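Local coordinates for protein macrophomate synthase intermolecular Diels-Alderase (Macrophoma commelinae, PDB 1IZC) that belongs to the HpcH/HpaI aldolase/citrate lyase family, folds as a TIM barrel and binds a magnesium ion together with pyruvic acid, at residues H125-T128 with V129-R133; N170-T173 with S174-V178; V260-L263 with I264-Y268; A235-K238 with F239-A243; D160-F164 with P165-Y169. The protein carries 1 engineered substitution. All blocks are in the same frame, centred on the assembly; numbering follows the deposited sequence.

Contact 1 (H125-T128 with V129-R133)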
loop_
_atom_site.group_PDB
_atom_site.type_symbol
_atom_site.label_atom_id
_atom_site.label_comp_id
_atom_site.label_asym_id
_atom_site.label_seq_id
_atom_site.Cartn_x
_atom_site.Cartn_y
_atom_site.Cartn_z
ATOM N N HIS A 125 -7.337 -11.381 27.366
ATOM C CA HIS A 125 -8.518 -11.974 27.977
ATOM C C HIS A 125 -8.372 -13.430 28.395
ATOM O O HIS A 125 -9.285 -14.217 28.190
ATOM C CB HIS A 125 -9.692 -11.848 27.001
ATOM C CG HIS A 125 -9.734 -10.530 26.291
ATOM N ND1 HIS A 125 -10.071 -9.352 26.926
ATOM C CD2 HIS A 125 -9.382 -10.188 25.026
ATOM C CE1 HIS A 125 -9.916 -8.342 26.085
ATOM N NE2 HIS A 125 -9.498 -8.823 24.926
ATOM N N VAL A 126 -7.241 -13.784 28.990
ATOM C CA VAL A 126 -7.045 -15.172 29.413
ATOM C C VAL A 126 -7.869 -15.471 30.657
ATOM O O VAL A 126 -7.841 -14.710 31.624
ATOM C CB VAL A 126 -5.557 -15.455 29.700
ATOM C CG1 VAL A 126 -5.395 -16.837 30.346
ATOM C CG2 VAL A 126 -4.780 -15.438 28.400
ATOM N N GLU A 127 -8.603 -16.580 30.625
ATOM C CA GLU A 127 -9.427 -16.967 31.773
ATOM C C GLU A 127 -9.216 -18.418 32.201
ATOM O O GLU A 127 -9.604 -18.800 33.313
ATOM C CB GLU A 127 -10.911 -16.728 31.459
ATOM C CG GLU A 127 -11.220 -15.274 31.125
ATOM C CD GLU A 127 -12.694 -15.001 30.925
ATOM O OE1 GLU A 127 -13.419 -15.911 30.474
ATOM O OE2 GLU A 127 -13.119 -13.866 31.208
ATOM N N THR A 128 -8.604 -19.221 31.330
ATOM C CA THR A 128 -8.365 -20.632 31.638
ATOM C C THR A 128 -6.985 -21.114 31.216
ATOM O O THR A 128 -6.357 -20.566 30.304
ATOM C CB THR A 128 -9.401 -21.568 30.948
ATOM O OG1 THR A 128 -9.151 -21.611 29.537
ATOM C CG2 THR A 128 -10.824 -21.090 31.189
ATOM N N VAL A 129 -6.517 -22.166 31.876
ATOM C CA VAL A 129 -5.225 -22.727 31.540
ATOM C C VAL A 129 -5.317 -23.330 30.136
ATOM O O VAL A 129 -4.338 -23.330 29.387
ATOM C CB VAL A 129 -4.817 -23.807 32.576
ATOM C CG1 VAL A 129 -3.580 -24.527 32.109
ATOM C CG2 VAL A 129 -4.560 -23.156 33.928
ATOM N N GLU A 130 -6.496 -23.831 29.768
ATOM C CA GLU A 130 -6.675 -24.419 28.440
ATOM C C GLU A 130 -6.446 -23.395 27.330
ATOM O O GLU A 130 -5.878 -23.726 26.284
ATOM C CB GLU A 130 -8.083 -25.011 28.272
ATOM C CG GLU A 130 -8.379 -26.264 29.107
ATOM C CD GLU A 130 -8.544 -25.989 30.600
ATOM O OE1 GLU A 130 -8.851 -24.844 30.983
ATOM O OE2 GLU A 130 -8.386 -26.939 31.403
ATOM N N GLU A 131 -6.892 -22.161 27.539
ATOM C CA GLU A 131 -6.699 -21.134 26.508
ATOM C C GLU A 131 -5.213 -20.888 26.285
ATOM O O GLU A 131 -4.769 -20.673 25.158
ATOM C CB GLU A 131 -7.368 -19.816 26.913
ATOM C CG GLU A 131 -8.878 -19.924 27.014
ATOM C CD GLU A 131 -9.526 -18.672 27.553
ATOM O OE1 GLU A 131 -8.936 -18.016 28.432
ATOM O OE2 GLU A 131 -10.644 -18.353 27.101
ATOM N N VAL A 132 -4.446 -20.912 27.371
ATOM C CA VAL A 132 -3.015 -20.693 27.262
ATOM C C VAL A 132 -2.354 -21.874 26.554
ATOM O O VAL A 132 -1.463 -21.692 25.728
ATOM C CB VAL A 132 -2.376 -20.492 28.654
ATOM C CG1 VAL A 132 -0.872 -20.295 28.512
ATOM C CG2 VAL A 132 -3.008 -19.283 29.344
ATOM N N ARG A 133 -2.788 -23.090 26.858
ATOM C CA ARG A 133 -2.183 -24.244 26.209
ATOM C C ARG A 133 -2.459 -24.305 24.709
ATOM O O ARG A 133 -1.699 -24.920 23.964
ATOM C CB ARG A 133 -2.590 -25.534 26.932
ATOM C CG ARG A 133 -1.996 -25.526 28.336
ATOM C CD ARG A 133 -1.937 -26.862 29.049
ATOM N NE ARG A 133 -1.045 -26.699 30.195
ATOM C CZ ARG A 133 -1.411 -26.790 31.470
ATOM N NH1 ARG A 133 -2.670 -27.069 31.788
ATOM N NH2 ARG A 133 -0.523 -26.538 32.429
HETATM O O HOH W 1 -11.940 -15.814 27.802
#
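Thr128 and Glu131 cross at about a right angle and trade bonds at the start of helix 129-139. Thr128 OG1, set between its own backbone N and carbonyl carbon (chi1 71°), accepts from Glu131 N at 3.1 Å. In return the extended chain of Glu131 runs back past Val126 in the opposite direction and brings its carboxylate to the loop backbone. There Glu131 OE1 takes two donors. Glu127 N meets OE1 almost end-on, at 2.6 Å and with a nearly straight N-H (167°), while Thr128 N comes to the same OE1 from above the carboxylate plane at 3.2 Å. A glutamate suits this place because its length spans the turn and its carboxylate accepts from two backbone amides just before the helix; Lys104 pairs with its OE2. Beside the polar set, Val126 CG1 packs against Val132 CG2 at 3.6 Å, both branched side chains also resting on Pro182 of strand 179-184. At the head of the loop, His125 N bonds to Glu185, a ligand of the magnesium ion. Reciprocal bonding of this kind is a capping box, here starting the helix that follows the fourth strand of a TIM barrel.

Contact 2 (N170-T173 with S174-V178)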
loop_
_atom_site.group_PDB
_atom_site.type_symbol
_atom_site.label_atom_id
_atom_site.label_comp_id
_atom_site.label_asym_id
_atom_site.label_seq_id
_atom_site.Cartn_x
_atom_site.Cartn_y
_atom_site.Cartn_z
ATOM N N ASN A 170 16.716 -23.226 12.971
ATOM C CA ASN A 170 16.440 -22.333 14.082
ATOM C C ASN A 170 15.274 -22.776 14.957
ATOM O O ASN A 170 14.572 -21.968 15.556
ATOM C CB ASN A 170 16.236 -20.903 13.543
ATOM C CG ASN A 170 17.553 -20.133 13.453
ATOM O OD1 ASN A 170 18.043 -19.633 14.457
ATOM N ND2 ASN A 170 18.138 -20.057 12.252
ATOM N N VAL A 171 15.071 -24.085 15.031
ATOM C CA VAL A 171 14.024 -24.621 15.880
ATOM C C VAL A 171 14.409 -24.389 17.343
ATOM O O VAL A 171 13.556 -24.102 18.174
ATOM C CB VAL A 171 13.840 -26.137 15.629
ATOM C CG1 VAL A 171 13.093 -26.779 16.789
ATOM C CG2 VAL A 171 13.070 -26.343 14.335
ATOM N N ALA A 172 15.695 -24.511 17.655
ATOM C CA ALA A 172 16.159 -24.308 19.026
ATOM C C ALA A 172 16.014 -22.834 19.389
ATOM O O ALA A 172 15.606 -22.481 20.498
ATOM C CB ALA A 172 17.629 -24.745 19.164
ATOM N N THR A 173 16.364 -21.974 18.441
ATOM C CA THR A 173 16.264 -20.534 18.661
ATOM C C THR A 173 14.841 -20.196 19.065
ATOM O O THR A 173 14.596 -19.533 20.082
ATOM C CB THR A 173 16.603 -19.771 17.379
ATOM O OG1 THR A 173 17.962 -20.031 17.032
ATOM C CG2 THR A 173 16.397 -18.264 17.579
ATOM N N SER A 174 13.895 -20.666 18.263
ATOM C CA SER A 174 12.499 -20.392 18.527
ATOM C C SER A 174 11.991 -20.967 19.839
ATOM O O SER A 174 11.335 -20.280 20.624
ATOM C CB SER A 174 11.649 -20.910 17.370
ATOM O OG SER A 174 11.953 -20.186 16.180
ATOM N N ASN A 175 12.297 -22.228 20.103
ATOM C CA ASN A 175 11.782 -22.817 21.328
ATOM C C ASN A 175 12.469 -22.343 22.615
ATOM O O ASN A 175 11.887 -22.437 23.701
ATOM C CB ASN A 175 11.795 -24.349 21.203
ATOM C CG ASN A 175 10.611 -24.884 20.371
ATOM O OD1 ASN A 175 9.851 -24.119 19.757
ATOM N ND2 ASN A 175 10.460 -26.208 20.346
ATOM N N ASN A 176 13.680 -21.804 22.494
ATOM C CA ASN A 176 14.406 -21.322 23.661
ATOM C C ASN A 176 14.278 -19.818 23.907
ATOM O O ASN A 176 14.461 -19.360 25.028
ATOM C CB ASN A 176 15.901 -21.643 23.547
ATOM C CG ASN A 176 16.180 -23.129 23.476
ATOM O OD1 ASN A 176 15.460 -23.932 24.056
ATOM N ND2 ASN A 176 17.240 -23.498 22.776
ATOM N N HIS A 177 13.969 -19.052 22.866
ATOM C CA HIS A 177 13.899 -17.594 23.018
ATOM C C HIS A 177 12.513 -17.003 23.226
ATOM O O HIS A 177 12.369 -15.981 23.906
ATOM C CB HIS A 177 14.489 -16.904 21.781
ATOM C CG HIS A 177 15.979 -16.998 21.670
ATOM N ND1 HIS A 177 16.693 -16.294 20.722
ATOM C CD2 HIS A 177 16.892 -17.710 22.375
ATOM C CE1 HIS A 177 17.980 -16.565 20.849
ATOM N NE2 HIS A 177 18.130 -17.421 21.844
ATOM N N VAL A 178 11.510 -17.639 22.623
ATOM C CA VAL A 178 10.134 -17.138 22.639
ATOM C C VAL A 178 9.371 -17.314 23.946
ATOM O O VAL A 178 9.400 -18.388 24.556
ATOM C CB VAL A 178 9.336 -17.771 21.477
ATOM C CG1 VAL A 178 7.883 -17.296 21.512
ATOM C CG2 VAL A 178 9.987 -17.385 20.138
#
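Thr173 meets His177 one helical turn on: its methyl CG2 lies 3.7 Å from His177 ND1, and its carbonyl O accepts from His177 N at 2.9 Å. The two side chains cross obliquely. Thr173 OG1 lies beside the backbone N (chi1 -64°), which leaves the CG2 methyl anti to that N and facing the next turn. The same placement turns the hydroxyl back toward the start of the helix, where Thr173 OG1 donates to Asn170 OD1 over 2.6 Å. Further i to i+4 bonds run from Ser174 N to Asn170 O at 3.1 Å, Asn175 N to Val171 O at 3.0 Å and Asn176 N to Ala172 O at 2.9 Å. Together they make helix 171-177, a short helix that leads into the barrel strand 179-184. Asn170 is its N-cap, yet the side chain makes no capping bond; its positive phi (57°) is one that asparagine tolerates better than most residues. The CB of Ala172 lies 3.8 Å from Asn176 ND2. Farther out, Asn170 ND2 is held by Ala161 O, and Thr173 OG1 and Ser162 OG lie within hydrogen-bonding distance. His177 ND1 bonds to Pro25 O, which fixes the ring beside the threonine, and Asn175 OD1 accepts from Tyr141 N. Arg29 reaches the carbonyl oxygens of Asn175 and Val178, where the chain leaves the helix.

Contact 3 (V260-L263 with I264-Y268)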
loop_
_atom_site.group_PDB
_atom_site.type_symbol
_atom_site.label_atom_id
_atom_site.label_comp_id
_atom_site.label_asym_id
_atom_site.label_seq_id
_atom_site.Cartn_x
_atom_site.Cartn_y
_atom_site.Cartn_z
ATOM N N VAL A 260 7.850 3.991 37.800
ATOM C CA VAL A 260 8.741 2.857 37.611
ATOM C C VAL A 260 9.280 2.191 38.885
ATOM O O VAL A 260 9.185 0.964 39.032
ATOM C CB VAL A 260 9.893 3.239 36.649
ATOM C CG1 VAL A 260 10.951 2.157 36.624
ATOM C CG2 VAL A 260 9.318 3.435 35.236
ATOM N N PRO A 261 9.841 2.970 39.825
ATOM C CA PRO A 261 10.350 2.312 41.037
ATOM C C PRO A 261 9.293 1.489 41.757
ATOM O O PRO A 261 9.546 0.356 42.165
ATOM C CB PRO A 261 10.848 3.483 41.879
ATOM C CG PRO A 261 11.375 4.417 40.831
ATOM C CD PRO A 261 10.256 4.385 39.790
ATOM N N SER A 262 8.104 2.053 41.906
ATOM C CA SER A 262 7.025 1.354 42.585
ATOM C C SER A 262 6.631 0.096 41.811
ATOM O O SER A 262 6.370 -0.956 42.401
ATOM C CB SER A 262 5.810 2.267 42.731
ATOM O OG SER A 262 4.769 1.596 43.424
ATOM N N LEU A 263 6.589 0.199 40.484
ATOM C CA LEU A 263 6.226 -0.963 39.681
ATOM C C LEU A 263 7.269 -2.060 39.851
ATOM O O LEU A 263 6.923 -3.233 39.955
ATOM C CB LEU A 263 6.093 -0.578 38.199
ATOM C CG LEU A 263 4.961 0.416 37.920
ATOM C CD1 LEU A 263 5.018 0.887 36.470
ATOM C CD2 LEU A 263 3.612 -0.238 38.224
ATOM N N ILE A 264 8.545 -1.689 39.882
ATOM C CA ILE A 264 9.592 -2.688 40.048
ATOM C C ILE A 264 9.446 -3.357 41.413
ATOM O O ILE A 264 9.609 -4.570 41.535
ATOM C CB ILE A 264 11.000 -2.063 39.910
ATOM C CG1 ILE A 264 11.238 -1.677 38.438
ATOM C CG2 ILE A 264 12.077 -3.058 40.378
ATOM C CD1 ILE A 264 12.479 -0.853 38.204
ATOM N N GLU A 265 9.112 -2.569 42.430
ATOM C CA GLU A 265 8.946 -3.113 43.781
ATOM C C GLU A 265 7.782 -4.092 43.814
ATOM O O GLU A 265 7.768 -5.038 44.608
ATOM C CB GLU A 265 8.697 -1.984 44.790
ATOM C CG GLU A 265 9.855 -1.010 44.907
ATOM C CD GLU A 265 9.562 0.148 45.851
ATOM O OE1 GLU A 265 8.516 0.816 45.681
ATOM O OE2 GLU A 265 10.386 0.393 46.759
ATOM N N GLN A 266 6.810 -3.856 42.943
ATOM C CA GLN A 266 5.628 -4.699 42.842
ATOM C C GLN A 266 5.855 -5.961 42.014
ATOM O O GLN A 266 4.971 -6.812 41.921
ATOM C CB GLN A 266 4.477 -3.910 42.233
ATOM C CG GLN A 266 3.959 -2.798 43.106
ATOM C CD GLN A 266 2.869 -2.008 42.422
ATOM O OE1 GLN A 266 1.854 -2.568 41.996
ATOM N NE2 GLN A 266 3.068 -0.699 42.309
ATOM N N GLY A 267 7.028 -6.075 41.400
ATOM C CA GLY A 267 7.318 -7.255 40.610
ATOM C C GLY A 267 7.318 -7.074 39.101
ATOM O O GLY A 267 7.465 -8.054 38.377
ATOM N N TYR A 268 7.147 -5.848 38.614
ATOM C CA TYR A 268 7.165 -5.644 37.161
ATOM C C TYR A 268 8.604 -5.736 36.663
ATOM O O TYR A 268 9.494 -5.117 37.240
ATOM C CB TYR A 268 6.612 -4.262 36.778
ATOM C CG TYR A 268 5.122 -4.074 37.006
ATOM C CD1 TYR A 268 4.566 -4.272 38.265
ATOM C CD2 TYR A 268 4.282 -3.647 35.974
ATOM C CE1 TYR A 268 3.222 -4.049 38.504
ATOM C CE2 TYR A 268 2.921 -3.417 36.205
ATOM C CZ TYR A 268 2.405 -3.623 37.475
ATOM O OH TYR A 268 1.070 -3.395 37.740
HETATM O O HOH W 2 5.452 -0.155 45.590
#
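Leu263 sends its side chain from the last turn of helix 260-265 over the ring of Tyr268. Its CB is already 3.8 Å from Tyr268 CG. CG stands anti to the carbonyl carbon (chi1 -64°); chi2 (172°) then sends CD1 anti and leaves CD2 turned to the ring, over its centre, 3.7 Å from the Tyr268 centroid and only 14° off the ring normal. This is a CH-pi contact, for which a branched aliphatic chain and a flat ring are well matched. The leucine also touches Ala254 and Ile271. The backbone holds the pair in place: Leu263 O accepts from Tyr268 N at 2.9 Å, and Ile264 O from Gly267 N, the two bonds of a Schellman motif closing the helix. Glycine fits at 267 because phi is positive, where a CB would press on the preceding carbonyl oxygen. The turn delivers Tyr268 to strand 268-269. Gln266 extends back along the helix and donates from NE2, in its amide plane, to Ser262 OG at 3.1 Å; a water joins that hydroxyl to Glu265 OE1. Elsewhere on the helix Val260 CG1 meets Ile264 CD1 at 3.7 Å, both residues packing on Met44 and on Ser294 and Ala295 of a neighbouring subunit.

Contact 4 (A235-K238 with F239-A243)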
loop_
_atom_site.group_PDB
_atom_site.type_symbol
_atom_site.label_atom_id
_atom_site.label_comp_id
_atom_site.label_asym_id
_atom_site.label_seq_id
_atom_site.Cartn_x
_atom_site.Cartn_y
_atom_site.Cartn_z
ATOM N N ALA A 235 -8.148 -7.082 43.360
ATOM C CA ALA A 235 -7.843 -7.799 42.126
ATOM C C ALA A 235 -6.358 -7.706 41.805
ATOM O O ALA A 235 -5.722 -8.707 41.477
ATOM C CB ALA A 235 -8.666 -7.230 40.969
ATOM N N MET A 236 -5.800 -6.508 41.903
ATOM C CA MET A 236 -4.378 -6.330 41.616
ATOM C C MET A 236 -3.509 -7.046 42.646
ATOM O O MET A 236 -2.427 -7.543 42.325
ATOM C CB MET A 236 -4.012 -4.850 41.581
ATOM C CG MET A 236 -4.360 -4.159 40.276
ATOM S SD MET A 236 -3.726 -5.091 38.861
ATOM C CE MET A 236 -2.007 -5.021 39.142
ATOM N N THR A 237 -3.983 -7.100 43.885
ATOM C CA THR A 237 -3.228 -7.776 44.924
ATOM C C THR A 237 -3.195 -9.268 44.660
ATOM O O THR A 237 -2.145 -9.902 44.791
ATOM C CB THR A 237 -3.833 -7.524 46.315
ATOM O OG1 THR A 237 -3.660 -6.143 46.654
ATOM C CG2 THR A 237 -3.139 -8.391 47.360
ATOM N N LYS A 238 -4.340 -9.830 44.290
ATOM C CA LYS A 238 -4.412 -11.254 44.006
ATOM C C LYS A 238 -3.533 -11.581 42.799
ATOM O O LYS A 238 -2.788 -12.563 42.802
ATOM C CB LYS A 238 -5.852 -11.669 43.734
ATOM C CG LYS A 238 -6.025 -13.164 43.548
ATOM C CD LYS A 238 -7.475 -13.520 43.258
ATOM C CE LYS A 238 -7.646 -15.017 43.102
ATOM N NZ LYS A 238 -9.020 -15.366 42.667
ATOM N N PHE A 239 -3.625 -10.742 41.773
ATOM C CA PHE A 239 -2.837 -10.911 40.559
ATOM C C PHE A 239 -1.330 -10.847 40.827
ATOM O O PHE A 239 -0.584 -11.755 40.444
ATOM C CB PHE A 239 -3.235 -9.825 39.539
ATOM C CG PHE A 239 -2.316 -9.720 38.341
ATOM C CD1 PHE A 239 -2.510 -10.512 37.215
ATOM C CD2 PHE A 239 -1.262 -8.802 38.342
ATOM C CE1 PHE A 239 -1.665 -10.394 36.093
ATOM C CE2 PHE A 239 -0.408 -8.672 37.237
ATOM C CZ PHE A 239 -0.611 -9.467 36.111
ATOM N N SER A 240 -0.878 -9.782 41.487
ATOM C CA SER A 240 0.546 -9.599 41.743
ATOM C C SER A 240 1.124 -10.650 42.676
ATOM O O SER A 240 2.250 -11.097 42.476
ATOM C CB SER A 240 0.823 -8.199 42.300
ATOM O OG SER A 240 0.114 -7.973 43.502
ATOM N N THR A 241 0.358 -11.037 43.690
ATOM C CA THR A 241 0.815 -12.057 44.627
ATOM C C THR A 241 0.948 -13.403 43.910
ATOM O O THR A 241 1.896 -14.156 44.158
ATOM C CB THR A 241 -0.163 -12.196 45.814
ATOM O OG1 THR A 241 -0.220 -10.950 46.520
ATOM C CG2 THR A 241 0.316 -13.278 46.773
ATOM N N ALA A 242 0.009 -13.707 43.014
ATOM C CA ALA A 242 0.070 -14.966 42.275
ATOM C C ALA A 242 1.325 -14.991 41.403
ATOM O O ALA A 242 2.038 -15.992 41.370
ATOM C CB ALA A 242 -1.187 -15.151 41.413
ATOM N N ALA A 243 1.590 -13.895 40.692
ATOM C CA ALA A 243 2.785 -13.817 39.851
ATOM C C ALA A 243 4.054 -13.982 40.707
ATOM O O ALA A 243 4.925 -14.793 40.402
ATOM C CB ALA A 243 2.824 -12.462 39.108
#
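Ser240 OG is turned between its own backbone N and carbonyl carbon (chi1 59°), Thr241 OG1 lies beside its backbone N (chi1 -62°), and each hydroxyl is thereby aimed at a carbonyl one turn earlier in helix 230-245. Ser240 OG donates to Met236 O at 2.8 Å and Thr241 OG1 to Thr237 O, also at 2.8 Å. In both cases the hydroxyl comes in on one face of the carbonyl plane and the backbone N-H of the same residue on the other. On the barrel side Met236 bends at both chi2 and chi3, so that its methyl swings round to Phe239, CE to CD2 3.9 Å. The two side chains run alongside each other in the same direction, with SD placed obliquely to the ring, 5.3 Å from the Phe239 centroid, in a Met-aromatic contact. Flexible methionine can follow the shape of the ring, which also meets Phe207 of strand 205-207 edge-to-face. Lys238, fully extended, carries its amine to Val190 O at the end of helix 187-191, its chain lying against helix 193-197. Serine and threonine can thus stand partly exposed within the helix, with their hydroxyl protons used inside it; the carbonyls that accept two hydrogen bonds probably gain polarity from the second donor.

Contact 5 (D160-F164 with P165-Y169)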
loop_
_atom_site.group_PDB
_atom_site.type_symbol
_atom_site.label_atom_id
_atom_site.label_comp_id
_atom_site.label_asym_id
_atom_site.label_seq_id
_atom_site.Cartn_x
_atom_site.Cartn_y
_atom_site.Cartn_z
ATOM N N ASP A 160 20.829 -18.931 7.397
ATOM C CA ASP A 160 20.251 -19.853 8.370
ATOM C C ASP A 160 21.060 -19.941 9.658
ATOM O O ASP A 160 20.979 -20.932 10.385
ATOM C CB ASP A 160 20.116 -21.260 7.755
ATOM C CG ASP A 160 21.461 -21.850 7.289
ATOM O OD1 ASP A 160 22.524 -21.257 7.573
ATOM O OD2 ASP A 160 21.449 -22.936 6.650
ATOM N N ALA A 161 21.818 -18.897 9.963
ATOM C CA ALA A 161 22.643 -18.898 11.165
ATOM C C ALA A 161 21.815 -18.954 12.437
ATOM O O ALA A 161 20.725 -18.406 12.503
ATOM C CB ALA A 161 23.545 -17.665 11.184
ATOM N N SER A 162 22.361 -19.616 13.451
ATOM C CA SER A 162 21.693 -19.761 14.744
ATOM C C SER A 162 22.756 -19.711 15.837
ATOM O O SER A 162 23.921 -20.021 15.590
ATOM C CB SER A 162 20.961 -21.110 14.817
ATOM O OG SER A 162 20.536 -21.390 16.150
ATOM N N LEU A 163 22.361 -19.321 17.042
ATOM C CA LEU A 163 23.298 -19.280 18.163
ATOM C C LEU A 163 23.498 -20.690 18.689
ATOM O O LEU A 163 24.465 -20.955 19.396
ATOM C CB LEU A 163 22.749 -18.448 19.315
ATOM C CG LEU A 163 22.546 -16.949 19.092
ATOM C CD1 LEU A 163 21.926 -16.353 20.346
ATOM C CD2 LEU A 163 23.885 -16.287 18.774
ATOM N N PHE A 164 22.572 -21.579 18.347
ATOM C CA PHE A 164 22.622 -22.961 18.825
ATOM C C PHE A 164 23.306 -23.912 17.858
ATOM O O PHE A 164 23.279 -23.709 16.652
ATOM C CB PHE A 164 21.205 -23.448 19.128
ATOM C CG PHE A 164 20.505 -22.615 20.156
ATOM C CD1 PHE A 164 19.874 -21.428 19.797
ATOM C CD2 PHE A 164 20.550 -22.973 21.501
ATOM C CE1 PHE A 164 19.302 -20.604 20.768
ATOM C CE2 PHE A 164 19.982 -22.157 22.481
ATOM C CZ PHE A 164 19.358 -20.969 22.115
ATOM N N PRO A 165 23.934 -24.978 18.391
ATOM C CA PRO A 165 24.642 -25.988 17.591
ATOM C C PRO A 165 23.702 -26.792 16.702
ATOM O O PRO A 165 22.585 -27.114 17.108
ATOM C CB PRO A 165 25.293 -26.891 18.648
ATOM C CG PRO A 165 25.321 -26.061 19.888
ATOM C CD PRO A 165 24.037 -25.278 19.829
ATOM N N ASN A 166 24.170 -27.123 15.500
ATOM C CA ASN A 166 23.399 -27.913 14.542
ATOM C C ASN A 166 21.929 -27.542 14.571
ATOM O O ASN A 166 21.061 -28.403 14.728
ATOM C CB ASN A 166 23.548 -29.405 14.857
ATOM C CG ASN A 166 24.995 -29.817 15.027
ATOM O OD1 ASN A 166 25.797 -29.720 14.093
ATOM N ND2 ASN A 166 25.340 -30.277 16.226
ATOM N N ASP A 167 21.656 -26.253 14.399
ATOM C CA ASP A 167 20.291 -25.750 14.428
ATOM C C ASP A 167 20.024 -24.948 13.152
ATOM O O ASP A 167 19.652 -23.776 13.215
ATOM C CB ASP A 167 20.135 -24.873 15.677
ATOM C CG ASP A 167 18.706 -24.431 15.918
ATOM O OD1 ASP A 167 17.794 -25.265 15.778
ATOM O OD2 ASP A 167 18.508 -23.244 16.266
ATOM N N PRO A 168 20.199 -25.585 11.975
ATOM C CA PRO A 168 20.007 -25.000 10.637
ATOM C C PRO A 168 18.608 -24.457 10.363
ATOM O O PRO A 168 18.407 -23.651 9.448
ATOM C CB PRO A 168 20.342 -26.163 9.694
ATOM C CG PRO A 168 21.229 -27.036 10.502
ATOM C CD PRO A 168 20.562 -27.007 11.850
ATOM N N TYR A 169 17.637 -24.901 11.148
ATOM C CA TYR A 169 16.273 -24.457 10.957
ATOM C C TYR A 169 15.798 -23.533 12.063
ATOM O O TYR A 169 14.644 -23.106 12.088
ATOM C CB TYR A 169 15.388 -25.683 10.813
ATOM C CG TYR A 169 15.916 -26.546 9.692
ATOM C CD1 TYR A 169 16.878 -27.532 9.935
ATOM C CD2 TYR A 169 15.553 -26.289 8.370
ATOM C CE1 TYR A 169 17.475 -28.237 8.883
ATOM C CE2 TYR A 169 16.143 -26.981 7.312
ATOM C CZ TYR A 169 17.104 -27.951 7.573
ATOM O OH TYR A 169 17.709 -28.611 6.522
HETATM O O HOH W 3 19.025 -24.360 6.757
HETATM O O HOH W 4 23.500 -24.180 13.755
#
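An ST turn shapes the loop between helices 129-139 and 171-177: Ser162 OG accepts from Phe164 N at 3.0 Å, then passes its own proton across the contact to Asp167 OD2 at 2.8 Å. Asp167 offers the anti lone pair of OD2, the one away from its other oxygen. Its CG stands anti to the backbone N (chi1 -173°), which brings the carboxylate alongside Phe164. The two side chains point the same way, CB to CB 3.9 Å, with ring and carboxylate planes nearly perpendicular (88°); Ser162 OG lies in plane at the edge of that ring. The proline at 165 stiffens the reversal, its CD 3.4 Å from Phe164 CB. Two waters join the two limbs of the loop: one gives a proton to Phe164 O and takes one from Asp167 N, the other donates to Asp160 OD2 and to Pro168 O. Asp160 OD2 is held as well by Gly157 N. Outside the loop, Gln8 of a neighbouring subunit bonds to Leu163 O. Because Asp167 OD1 accepts from Ala172 N, its negative charge sits by the first turn of helix 171-177, where the helix dipole would probably stabilise it.

Overall arrangement
All five contacts lie on one TIM barrel, in the helices and loops around its eight parallel strands, and follow the chain in the order 1, 5, 2, 4, 3. Contacts 5 and 2 are neighbours, centres about 10 Å apart: the loop of 160-169 runs straight into helix 171-177 and folds against its first turns. Contacts 4 and 3 form a second pair, centres about 13 Å apart, where the hydroxyl of Tyr268 touches the methyl of Met236. Contact 1 stands apart, its centre about 17 Å from that of contact 4 and about 22 Å from that of contact 2; the side chain of its His125 is about 4 Å from the magnesium ion. Contacts 3 and 5, centres about 37 Å apart, each face other subunits.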